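Local coordinates for protein protoporphyrinogen oxidase (Exiguobacterium sibiricum, PDB 3LOV) that probably oxidises coproporphyrinogen III to coproporphyrin III with oxygen, using bound FAD, in the coproporphyrin-dependent route to heme b, at residues K103-G108 against D114-T119. Sequence-based numbering, arbitrary orientation.
Sequences KGAVMG and DLFRQT
Lys103 meets Leu115 through water and through carbon. Water 1 accepts from Lys103 N at 2.7 Å and donates to Leu115 O at 2.9 Å, so one solvent molecule links the loop to the single turn of helix 113-116. On the side-chain level Lys103 CB touches Leu115 CD2 at 3.9 Å, while the amine end leads away from the helix. Lys103 O approaches Phe116 CA at 3.3 Å, a CH···O contact bent to 137° at the hydrogen, and the same oxygen lies near the ring plane at the Phe116 edge, 3.7 Å from CD1. The alpha carbons come nearest at Gly104 and Phe116, 4.9 Å apart. Gly104, with positive phi, passes close to the helix, its N 3.9 Å from Leu115 CD2. Ala105 directs its methyl toward the helix and meets Phe116 CD1 obliquely at 4.3 Å. Phe116 CG lies anti to the backbone N (chi1 -179°) and beside the carbonyl carbon, which swings the ring toward the residues that follow, where Thr119 CG2 sits over one face, offset toward the rim; Leu162 and Leu166 of helix 160-172 also touch this side chain. The arrangement is a short antiparallel beta hairpin, strands 105-106 and 109-110, followed by one helical turn that folds back on the hairpin's entry and ends in a type I beta turn, Phe116 to Thr119, at the surface, away from the FAD site.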
loop_
_atom_site.group_PDB
_atom_site.type_symbol
_atom_site.label_atom_id
_atom_site.label_comp_id
_atom_site.label_asym_id
_atom_site.label_seq_id
_atom_site.Cartn_x
_atom_site.Cartn_y
_atom_site.Cartn_z
ATOM N N LYS A 103 -1.358 21.928 12.858
ATOM C CA LYS A 103 -1.445 22.764 11.650
ATOM C C LYS A 103 -0.090 23.388 11.413
ATOM O O LYS A 103 0.820 23.268 12.250
ATOM C CB LYS A 103 -2.503 23.858 11.802
ATOM C CG LYS A 103 -3.944 23.348 11.867
ATOM C CD LYS A 103 -4.513 22.997 10.482
ATOM C CE LYS A 103 -6.055 22.890 10.495
ATOM N NZ LYS A 103 -6.608 22.012 11.582
ATOM N N GLY A 104 0.044 24.054 10.270
ATOM C CA GLY A 104 1.261 24.762 9.914
ATOM C C GLY A 104 2.462 23.897 9.597
ATOM O O GLY A 104 3.601 24.244 9.958
ATOM N N ALA A 105 2.199 22.806 8.881
ATOM C CA ALA A 105 3.184 21.793 8.592
ATOM C C ALA A 105 2.901 21.138 7.245
ATOM O O ALA A 105 1.769 21.033 6.849
ATOM C CB ALA A 105 3.166 20.744 9.685
ATOM N N VAL A 106 3.952 20.748 6.537
ATOM C CA VAL A 106 3.844 19.942 5.329
ATOM C C VAL A 106 4.510 18.580 5.607
ATOM O O VAL A 106 5.725 18.506 5.836
ATOM C CB VAL A 106 4.566 20.634 4.143
ATOM C CG1 VAL A 106 4.627 19.700 2.919
ATOM C CG2 VAL A 106 3.856 21.934 3.788
HETATM N N MSE A 107 3.707 17.514 5.585
HETATM C CA MSE A 107 4.163 16.147 5.914
HETATM C C MSE A 107 4.797 16.091 7.311
HETATM O O MSE A 107 5.809 15.435 7.528
HETATM C CB MSE A 107 5.149 15.642 4.864
HETATM C CG MSE A 107 4.855 16.130 3.450
HETATM SE SE MSE A 107 3.816 14.900 2.385
HETATM C CE MSE A 107 2.600 14.085 3.730
ATOM N N GLY A 108 4.194 16.810 8.246
ATOM C CA GLY A 108 4.666 16.859 9.602
ATOM C C GLY A 108 5.839 17.781 9.854
ATOM O O GLY A 108 6.258 17.928 10.998
ATOM N N ASP A 114 4.472 29.553 14.352
ATOM C CA ASP A 114 3.514 30.030 15.342
ATOM C C ASP A 114 2.329 29.057 15.438
ATOM O O ASP A 114 1.868 28.717 16.518
ATOM C CB ASP A 114 2.955 31.410 14.944
ATOM C CG ASP A 114 3.923 32.573 15.215
ATOM O OD1 ASP A 114 5.034 32.418 15.765
ATOM O OD2 ASP A 114 3.534 33.689 14.873
ATOM N N LEU A 115 1.818 28.652 14.291
ATOM C CA LEU A 115 0.643 27.784 14.213
ATOM C C LEU A 115 1.019 26.389 14.707
ATOM O O LEU A 115 0.281 25.765 15.494
ATOM C CB LEU A 115 0.168 27.692 12.769
ATOM C CG LEU A 115 -1.286 27.981 12.468
ATOM C CD1 LEU A 115 -1.575 29.482 12.692
ATOM C CD2 LEU A 115 -1.535 27.541 11.020
ATOM N N PHE A 116 2.195 25.937 14.273
ATOM C CA PHE A 116 2.699 24.624 14.645
ATOM C C PHE A 116 2.896 24.460 16.139
ATOM O O PHE A 116 2.590 23.398 16.696
ATOM C CB PHE A 116 4.023 24.290 13.962
ATOM C CG PHE A 116 4.516 22.940 14.321
ATOM C CD1 PHE A 116 3.912 21.807 13.757
ATOM C CD2 PHE A 116 5.516 22.783 15.275
ATOM C CE1 PHE A 116 4.328 20.525 14.125
ATOM C CE2 PHE A 116 5.942 21.514 15.654
ATOM C CZ PHE A 116 5.348 20.382 15.087
ATOM N N ARG A 117 3.431 25.482 16.778
ATOM C CA ARG A 117 3.775 25.378 18.197
ATOM C C ARG A 117 2.568 25.504 19.153
ATOM O O ARG A 117 2.739 25.527 20.376
ATOM C CB ARG A 117 4.822 26.421 18.549
ATOM C CG ARG A 117 6.125 26.218 17.816
ATOM C CD ARG A 117 7.089 27.350 18.075
ATOM N NE ARG A 117 7.531 27.379 19.473
ATOM C CZ ARG A 117 8.680 27.907 19.898
ATOM N NH1 ARG A 117 9.548 28.466 19.054
ATOM N NH2 ARG A 117 8.978 27.851 21.184
ATOM N N GLN A 118 1.366 25.599 18.588
ATOM C CA GLN A 118 0.132 25.409 19.332
ATOM C C GLN A 118 -0.090 23.922 19.711
ATOM O O GLN A 118 -0.912 23.612 20.582
ATOM C CB GLN A 118 -1.062 25.894 18.521
ATOM C CG GLN A 118 -0.965 27.361 18.091
ATOM C CD GLN A 118 -2.255 27.897 17.474
ATOM O OE1 GLN A 118 -3.302 27.251 17.526
ATOM N NE2 GLN A 118 -2.179 29.090 16.895
ATOM N N THR A 119 0.628 23.014 19.041
ATOM C CA THR A 119 0.483 21.604 19.299
ATOM C C THR A 119 0.831 21.174 20.719
ATOM O O THR A 119 1.785 21.666 21.314
ATOM C CB THR A 119 1.322 20.752 18.357
ATOM O OG1 THR A 119 0.867 19.414 18.495
ATOM C CG2 THR A 119 2.859 20.860 18.653
HETATM O O HOH W 1 -1.012 23.219 15.176
#